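Local coordinates for peptide chain release factor RF2 (Thermus thermophilus, PDB 2IHR), which directs termination of translation at UGA and UAA stop codons, and brings its GGQ motif to the ribosome's peptidyl-transferase centre to release the finished chain, at residues M139-Q147 / V336-I345; H111-P122 / Y166-Y177. All coordinates share one frame; numbering follows the deposited sequence.

How the contacts relate
Helix 127-145 links the two contacts: its C-terminal end supplies one side of contact 1, and its flank packs on the sheet strands of contact 2. In contact 2 strand 115-122 pairs with strand 164-172 inside the large mixed sheet; in contact 1 the helix end meets the turn leading into helix 342-353. Y140 joins the two, packing on L118 and I120, and A144 touches V171. Their centres lie 13 Å apart. Both are partly buried, but their chemistry differs: contact 2 rests on backbone hydrogen bonds with an aliphatic face beneath the helix, whereas contact 1 combines an apolar cluster round F143 and M139 with a salt-bridge network at its more exposed margin.

Contact 1 of 2, residues M139-Q147 / V336-I345; sequences MYTRFAERQ and VLDGDLMDLI
A Schellman motif closing helix 333-336 brings G339 against F143 and R146, at the C-terminal end of helix 127-145. G339, with positive phi, is the C-prime residue, and its N bonds back to V336 O at 3.1 Å. Just before it, D338 faces two arginines. R142 grips its carboxylate side-on, NE to OD1 at 3.0 Å and NH2 to OD2 at 3.3 Å, from above the carboxylate plane. R146 brings NH2 to D338 OD2 at 2.6 Å, with the oxygen at the guanidinium edge, while D340 N lies over the guanidinium face. R142 NH1 also reaches E145 OE2, extending the network along the helix. With an alanine in place of R142, D338 OD1 would probably lose its arginine partner, leaving the carboxylate to R146, and E145 would lose this salt bridge. Deeper in, F143 CG lies opposite the backbone N (chi1 167°), laying the ring against the CD1 methyls of L341 and I345. G339 O, 3.4 Å from F143 CD1, and M342 SD meet its edge, the latter a Met-aromatic contact. M139 SD lies among V336 CG1, L337 CD2 and L341 CD2. The whole is a Schellman-capped helix end docked on another helix's end, apolar inside and salt-bridged outside.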
# COMPACT_ATOMS: atom_id res chain seq x y z
N MET A 139 -14.27 -0.89 -4.16
CA MET A 139 -13.43 -2.04 -4.03
C MET A 139 -12.45 -1.85 -2.92
O MET A 139 -12.34 -2.69 -2.03
CB MET A 139 -12.70 -2.32 -5.32
CG MET A 139 -11.77 -3.51 -5.32
SD MET A 139 -11.01 -3.78 -6.95
CE MET A 139 -9.84 -2.66 -6.86
N TYR A 140 -11.71 -0.76 -2.95
CA TYR A 140 -10.72 -0.51 -1.90
C TYR A 140 -11.37 -0.24 -0.54
O TYR A 140 -10.81 -0.51 0.51
CB TYR A 140 -9.83 0.67 -2.32
CG TYR A 140 -8.96 0.33 -3.50
CD1 TYR A 140 -8.09 -0.74 -3.45
CD2 TYR A 140 -9.05 1.03 -4.70
CE1 TYR A 140 -7.37 -1.13 -4.54
CE2 TYR A 140 -8.30 0.66 -5.82
CZ TYR A 140 -7.47 -0.44 -5.73
OH TYR A 140 -6.78 -0.90 -6.85
N THR A 141 -12.58 0.31 -0.54
CA THR A 141 -13.23 0.58 0.72
C THR A 141 -13.64 -0.76 1.30
O THR A 141 -13.43 -1.01 2.47
CB THR A 141 -14.44 1.50 0.53
OG1 THR A 141 -13.98 2.82 0.23
CG2 THR A 141 -15.24 1.59 1.78
N ARG A 142 -14.20 -1.64 0.47
CA ARG A 142 -14.58 -2.96 0.96
C ARG A 142 -13.31 -3.71 1.37
O ARG A 142 -13.32 -4.51 2.31
CB ARG A 142 -15.32 -3.81 -0.11
CG ARG A 142 -16.75 -3.43 -0.42
CD ARG A 142 -17.71 -3.88 0.72
NE ARG A 142 -17.84 -5.33 0.79
CZ ARG A 142 -17.25 -6.09 1.71
NH1 ARG A 142 -16.52 -5.51 2.66
NH2 ARG A 142 -17.30 -7.44 1.61
N PHE A 143 -12.21 -3.46 0.66
CA PHE A 143 -10.96 -4.14 0.97
C PHE A 143 -10.52 -3.79 2.38
O PHE A 143 -10.16 -4.66 3.17
CB PHE A 143 -9.85 -3.73 0.02
CG PHE A 143 -8.49 -4.17 0.48
CD1 PHE A 143 -8.14 -5.52 0.50
CD2 PHE A 143 -7.59 -3.24 0.97
CE1 PHE A 143 -6.91 -5.95 1.01
CE2 PHE A 143 -6.34 -3.65 1.50
CZ PHE A 143 -6.01 -5.01 1.52
N ALA A 144 -10.56 -2.50 2.68
CA ALA A 144 -10.17 -2.02 4.00
C ALA A 144 -11.11 -2.65 5.04
O ALA A 144 -10.68 -3.22 6.03
CB ALA A 144 -10.28 -0.50 4.03
N GLU A 145 -12.39 -2.53 4.76
CA GLU A 145 -13.47 -3.06 5.57
C GLU A 145 -13.09 -4.45 6.09
O GLU A 145 -12.96 -4.66 7.29
CB GLU A 145 -14.72 -3.15 4.68
CG GLU A 145 -16.08 -2.98 5.32
CD GLU A 145 -17.14 -2.51 4.28
OE1 GLU A 145 -17.00 -1.37 3.73
OE2 GLU A 145 -18.10 -3.29 4.01
N ARG A 146 -12.90 -5.39 5.16
CA ARG A 146 -12.57 -6.77 5.50
C ARG A 146 -11.16 -7.02 6.01
O ARG A 146 -10.74 -8.16 6.24
CB ARG A 146 -12.89 -7.69 4.31
CG ARG A 146 -12.22 -7.35 2.96
CD ARG A 146 -12.47 -8.44 1.89
NE ARG A 146 -13.79 -8.37 1.24
CZ ARG A 146 -14.36 -9.43 0.64
NH1 ARG A 146 -13.75 -10.61 0.63
NH2 ARG A 146 -15.53 -9.31 0.02
N GLN A 147 -10.42 -5.96 6.25
CA GLN A 147 -9.07 -6.16 6.73
C GLN A 147 -8.87 -5.55 8.12
O GLN A 147 -7.83 -5.69 8.74
CB GLN A 147 -8.10 -5.56 5.71
CG GLN A 147 -6.85 -6.35 5.53
CD GLN A 147 -7.09 -7.61 4.76
OE1 GLN A 147 -6.23 -8.49 4.67
NE2 GLN A 147 -8.29 -7.71 4.19
N VAL A 336 -13.38 -9.96 -6.48
CA VAL A 336 -12.24 -9.05 -6.52
C VAL A 336 -12.86 -7.70 -6.25
O VAL A 336 -12.39 -6.91 -5.39
CB VAL A 336 -11.60 -9.00 -7.97
CG1 VAL A 336 -10.76 -7.74 -8.14
CG2 VAL A 336 -10.74 -10.18 -8.21
N LEU A 337 -13.92 -7.43 -7.00
CA LEU A 337 -14.56 -6.15 -6.91
C LEU A 337 -15.26 -5.83 -5.59
O LEU A 337 -15.68 -4.70 -5.34
CB LEU A 337 -15.51 -5.97 -8.11
CG LEU A 337 -14.83 -5.46 -9.43
CD1 LEU A 337 -15.83 -5.38 -10.53
CD2 LEU A 337 -14.27 -4.09 -9.25
N ASP A 338 -15.32 -6.81 -4.70
CA ASP A 338 -15.99 -6.59 -3.46
C ASP A 338 -15.01 -6.58 -2.27
O ASP A 338 -15.41 -6.63 -1.10
CB ASP A 338 -17.05 -7.67 -3.38
CG ASP A 338 -17.79 -7.68 -2.08
OD1 ASP A 338 -18.54 -6.73 -1.74
OD2 ASP A 338 -17.58 -8.69 -1.42
N GLY A 339 -13.71 -6.53 -2.59
CA GLY A 339 -12.71 -6.46 -1.58
C GLY A 339 -11.70 -7.58 -1.54
O GLY A 339 -10.54 -7.41 -1.10
N ASP A 340 -12.09 -8.76 -1.99
CA ASP A 340 -11.15 -9.87 -1.90
C ASP A 340 -9.92 -9.67 -2.83
O ASP A 340 -9.87 -10.19 -3.96
CB ASP A 340 -11.94 -11.14 -2.20
CG ASP A 340 -11.07 -12.38 -2.38
OD1 ASP A 340 -9.99 -12.48 -1.70
OD2 ASP A 340 -11.49 -13.26 -3.20
N LEU A 341 -8.91 -8.97 -2.31
CA LEU A 341 -7.69 -8.66 -3.07
C LEU A 341 -6.37 -9.32 -2.71
O LEU A 341 -5.38 -9.26 -3.48
CB LEU A 341 -7.43 -7.16 -2.98
CG LEU A 341 -8.51 -6.21 -3.42
CD1 LEU A 341 -8.05 -4.74 -3.18
CD2 LEU A 341 -8.85 -6.55 -4.84
N MET A 342 -6.31 -9.96 -1.56
CA MET A 342 -5.05 -10.50 -1.11
C MET A 342 -4.18 -11.25 -2.08
O MET A 342 -2.97 -11.04 -2.10
CB MET A 342 -5.28 -11.34 0.14
CG MET A 342 -5.63 -10.51 1.36
SD MET A 342 -4.51 -9.09 1.66
CE MET A 342 -2.89 -9.81 1.45
N ASP A 343 -4.74 -12.12 -2.88
CA ASP A 343 -3.91 -12.91 -3.77
C ASP A 343 -3.32 -12.10 -4.90
O ASP A 343 -2.26 -12.45 -5.44
CB ASP A 343 -4.69 -14.14 -4.29
CG ASP A 343 -5.82 -13.79 -5.27
OD1 ASP A 343 -6.41 -12.68 -5.23
OD2 ASP A 343 -6.14 -14.69 -6.11
N LEU A 344 -3.98 -10.99 -5.23
CA LEU A 344 -3.52 -10.10 -6.28
C LEU A 344 -2.41 -9.25 -5.70
O LEU A 344 -1.45 -8.87 -6.39
CB LEU A 344 -4.68 -9.24 -6.79
CG LEU A 344 -5.57 -9.90 -7.88
CD1 LEU A 344 -6.86 -9.12 -8.01
CD2 LEU A 344 -4.78 -9.99 -9.23
N ILE A 345 -2.52 -8.95 -4.42
CA ILE A 345 -1.52 -8.15 -3.74
C ILE A 345 -0.20 -8.92 -3.55
O ILE A 345 0.83 -8.51 -4.09
CB ILE A 345 -2.04 -7.67 -2.40
CG1 ILE A 345 -3.15 -6.61 -2.62
CG2 ILE A 345 -0.88 -7.10 -1.55
CD1 ILE A 345 -3.81 -6.18 -1.28

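Contact 2 of 2, residues H111-P122 / Y166-Y177; sequences HAEKNAILTIQP and YAQILVKGENAY
A116, L118 and I120 pair with V171, I169 and A167 as the hydrogen-bonded positions of two antiparallel strands, neighbours in the mixed sheet. The bonds are straightest at A116-V171, where V171 N reaches A116 O at 2.8 Å in the carbonyl plane, and at I120 N to A167 O, 2.9 Å; the return bond from A167 N is more bent. These six residues face one side of the sheet, where packing is tight. L118, its CG anti to the backbone N (chi1 177°), lies side by side with I169, CD2 to CG1 at 4.0 Å. Helix 127-145 lies over this face, Y140 on L118, A133 on I120 and L137 on I169. On the other face I117 CG1 meets L170 CD1, both buried, but toward the far end of the pair the contact becomes more polar and more open. There Q121 is exposed, and T119 and Y166 only partly covered. T119 CG2 rests obliquely against the Y166 ring. At the opposite end the chains leave the sheet, but backbone bonds still join them: N175 N to E113 O at 3.0 Å, from above the carbonyl plane, and Y177 N, in helix 176-180, to K114 O at 2.8 Å. E113 and E174 are solvent-exposed here, whereas the A176 methyl packs on A116 CB. On the more polar face, extended Q168 donates from NE2 to T119 OG1 at 3.3 Å, the hydroxyl lying in the amide plane. Further along, at the exposed end, the Q121 amide stands 76° from the Y166 ring plane, its NE2 at the ring edge, 3.4 Å from Y166 CD2.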
# COMPACT_ATOMS: atom_id res chain seq x y z
N HIS A 111 8.44 2.46 4.34
CA HIS A 111 7.16 2.68 5.00
C HIS A 111 5.98 1.71 4.89
O HIS A 111 4.85 2.07 5.23
CB HIS A 111 6.69 4.08 4.63
CG HIS A 111 7.75 5.13 4.78
ND1 HIS A 111 8.58 5.52 3.75
CD2 HIS A 111 8.10 5.88 5.85
CE1 HIS A 111 9.40 6.45 4.19
NE2 HIS A 111 9.13 6.69 5.46
N ALA A 112 6.26 0.51 4.40
CA ALA A 112 5.29 -0.55 4.24
C ALA A 112 4.34 -0.61 5.44
O ALA A 112 3.16 -0.95 5.31
CB ALA A 112 6.03 -1.84 4.13
N GLU A 113 4.89 -0.29 6.60
CA GLU A 113 4.17 -0.27 7.86
C GLU A 113 3.13 0.87 8.00
O GLU A 113 2.08 0.72 8.64
CB GLU A 113 5.23 -0.13 8.93
CG GLU A 113 6.38 0.74 8.41
CD GLU A 113 7.16 1.40 9.51
OE1 GLU A 113 6.64 1.46 10.65
OE2 GLU A 113 8.29 1.87 9.24
N LYS A 114 3.45 2.01 7.40
CA LYS A 114 2.59 3.18 7.49
C LYS A 114 1.20 3.11 6.87
O LYS A 114 0.93 2.31 5.98
CB LYS A 114 3.32 4.42 6.95
CG LYS A 114 3.93 5.33 8.03
CD LYS A 114 5.38 4.95 8.40
CE LYS A 114 5.93 5.81 9.55
NZ LYS A 114 7.43 5.83 9.59
N ASN A 115 0.31 3.97 7.36
CA ASN A 115 -1.02 4.02 6.82
C ASN A 115 -0.91 4.50 5.40
O ASN A 115 0.15 4.98 4.98
CB ASN A 115 -1.89 4.92 7.65
CG ASN A 115 -2.06 4.37 9.03
OD1 ASN A 115 -2.79 4.91 9.84
ND2 ASN A 115 -1.36 3.26 9.32
N ALA A 116 -2.00 4.37 4.65
CA ALA A 116 -1.96 4.71 3.25
C ALA A 116 -2.91 5.80 2.77
O ALA A 116 -4.04 5.96 3.28
CB ALA A 116 -2.17 3.44 2.45
N ILE A 117 -2.40 6.58 1.80
CA ILE A 117 -3.15 7.66 1.15
C ILE A 117 -3.30 7.18 -0.29
O ILE A 117 -2.33 7.15 -1.06
CB ILE A 117 -2.38 8.97 1.13
CG1 ILE A 117 -2.03 9.39 2.56
CG2 ILE A 117 -3.21 10.04 0.39
CD1 ILE A 117 -0.95 10.45 2.64
N LEU A 118 -4.52 6.74 -0.61
CA LEU A 118 -4.89 6.20 -1.92
C LEU A 118 -5.80 7.21 -2.64
O LEU A 118 -6.77 7.74 -2.04
CB LEU A 118 -5.57 4.84 -1.73
CG LEU A 118 -6.14 4.06 -2.95
CD1 LEU A 118 -5.86 2.55 -2.82
CD2 LEU A 118 -7.63 4.36 -3.09
N THR A 119 -5.46 7.49 -3.91
CA THR A 119 -6.22 8.47 -4.69
C THR A 119 -6.67 7.91 -6.04
O THR A 119 -5.88 7.28 -6.75
CB THR A 119 -5.35 9.73 -5.00
OG1 THR A 119 -4.60 10.11 -3.84
CG2 THR A 119 -6.24 10.90 -5.44
N ILE A 120 -7.91 8.20 -6.42
CA ILE A 120 -8.51 7.72 -7.67
C ILE A 120 -9.06 8.84 -8.53
O ILE A 120 -9.78 9.70 -8.05
CB ILE A 120 -9.68 6.74 -7.37
CG1 ILE A 120 -9.13 5.49 -6.67
CG2 ILE A 120 -10.37 6.30 -8.67
CD1 ILE A 120 -10.04 4.91 -5.64
N GLN A 121 -8.73 8.83 -9.81
CA GLN A 121 -9.27 9.83 -10.72
C GLN A 121 -9.64 9.12 -11.99
O GLN A 121 -8.93 8.23 -12.41
CB GLN A 121 -8.22 10.90 -11.01
CG GLN A 121 -8.02 11.86 -9.85
CD GLN A 121 -6.96 12.90 -10.10
OE1 GLN A 121 -5.75 12.63 -10.01
NE2 GLN A 121 -7.40 14.10 -10.42
N PRO A 122 -10.79 9.45 -12.59
CA PRO A 122 -11.10 8.74 -13.84
C PRO A 122 -10.09 9.09 -14.96
O PRO A 122 -9.33 10.03 -14.85
CB PRO A 122 -12.53 9.19 -14.18
CG PRO A 122 -12.76 10.47 -13.38
CD PRO A 122 -11.92 10.27 -12.11
N TYR A 166 -13.24 12.44 -8.70
CA TYR A 166 -12.04 12.38 -7.89
C TYR A 166 -12.41 11.84 -6.50
O TYR A 166 -13.54 12.01 -6.01
CB TYR A 166 -11.44 13.79 -7.81
CG TYR A 166 -10.27 13.96 -6.87
CD1 TYR A 166 -10.46 13.96 -5.47
CD2 TYR A 166 -8.96 14.07 -7.36
CE1 TYR A 166 -9.39 14.05 -4.60
CE2 TYR A 166 -7.86 14.16 -6.48
CZ TYR A 166 -8.09 14.14 -5.10
OH TYR A 166 -7.05 14.17 -4.19
N ALA A 167 -11.47 11.15 -5.88
CA ALA A 167 -11.69 10.61 -4.55
C ALA A 167 -10.33 10.37 -3.97
O ALA A 167 -9.41 10.03 -4.70
CB ALA A 167 -12.48 9.30 -4.61
N GLN A 168 -10.20 10.60 -2.66
CA GLN A 168 -8.94 10.39 -1.95
C GLN A 168 -9.18 9.96 -0.50
O GLN A 168 -9.77 10.69 0.29
CB GLN A 168 -8.10 11.66 -1.96
CG GLN A 168 -6.88 11.51 -1.09
CD GLN A 168 -6.05 12.74 -1.10
OE1 GLN A 168 -6.42 13.77 -0.52
NE2 GLN A 168 -4.91 12.66 -1.79
N ILE A 169 -8.70 8.77 -0.17
CA ILE A 169 -8.89 8.22 1.16
C ILE A 169 -7.63 7.94 1.95
O ILE A 169 -6.51 7.90 1.42
CB ILE A 169 -9.72 6.95 1.09
CG1 ILE A 169 -8.91 5.82 0.43
CG2 ILE A 169 -10.99 7.23 0.32
CD1 ILE A 169 -9.57 4.38 0.53
N LEU A 170 -7.84 7.75 3.25
CA LEU A 170 -6.78 7.48 4.20
C LEU A 170 -7.19 6.18 4.84
O LEU A 170 -8.26 6.09 5.48
CB LEU A 170 -6.73 8.60 5.23
CG LEU A 170 -5.68 8.53 6.34
CD1 LEU A 170 -4.32 8.43 5.77
CD2 LEU A 170 -5.83 9.76 7.19
N VAL A 171 -6.34 5.17 4.64
CA VAL A 171 -6.59 3.83 5.13
C VAL A 171 -5.64 3.61 6.27
O VAL A 171 -4.42 3.52 6.06
CB VAL A 171 -6.39 2.78 3.98
CG1 VAL A 171 -6.55 1.32 4.50
CG2 VAL A 171 -7.40 3.04 2.88
N LYS A 172 -6.21 3.49 7.46
CA LYS A 172 -5.43 3.32 8.68
C LYS A 172 -5.42 1.90 9.24
O LYS A 172 -6.45 1.32 9.55
CB LYS A 172 -5.97 4.30 9.73
CG LYS A 172 -6.13 5.75 9.23
CD LYS A 172 -6.88 6.54 10.26
CE LYS A 172 -6.59 8.01 10.15
NZ LYS A 172 -6.93 8.76 11.41
N GLY A 173 -4.21 1.35 9.35
CA GLY A 173 -4.03 -0.01 9.84
C GLY A 173 -2.59 -0.40 9.53
O GLY A 173 -1.91 0.25 8.73
N GLU A 174 -2.13 -1.48 10.17
CA GLU A 174 -0.76 -1.95 10.00
C GLU A 174 -0.49 -2.37 8.57
O GLU A 174 -1.22 -3.17 7.99
CB GLU A 174 -0.48 -3.10 10.99
CG GLU A 174 0.05 -4.41 10.41
CD GLU A 174 -1.02 -5.21 9.69
OE1 GLU A 174 -2.15 -5.29 10.21
OE2 GLU A 174 -0.72 -5.78 8.62
N ASN A 175 0.55 -1.79 7.98
CA ASN A 175 0.92 -2.12 6.62
C ASN A 175 -0.12 -1.79 5.59
O ASN A 175 -0.23 -2.49 4.59
CB ASN A 175 1.21 -3.60 6.51
CG ASN A 175 2.40 -4.01 7.30
OD1 ASN A 175 3.51 -3.49 7.10
ND2 ASN A 175 2.20 -4.96 8.22
N ALA A 176 -0.89 -0.73 5.85
CA ALA A 176 -1.90 -0.31 4.90
C ALA A 176 -1.12 0.07 3.63
O ALA A 176 -1.36 -0.50 2.56
CB ALA A 176 -2.65 0.88 5.45
N TYR A 177 -0.16 0.98 3.74
CA TYR A 177 0.64 1.37 2.59
C TYR A 177 1.24 0.18 1.84
O TYR A 177 1.00 -0.02 0.65
CB TYR A 177 1.79 2.25 3.02
CG TYR A 177 2.59 2.65 1.82
CD1 TYR A 177 1.97 3.32 0.77
CD2 TYR A 177 3.92 2.25 1.67
CE1 TYR A 177 2.65 3.56 -0.42
CE2 TYR A 177 4.60 2.49 0.47
CZ TYR A 177 3.95 3.14 -0.57
OH TYR A 177 4.55 3.31 -1.78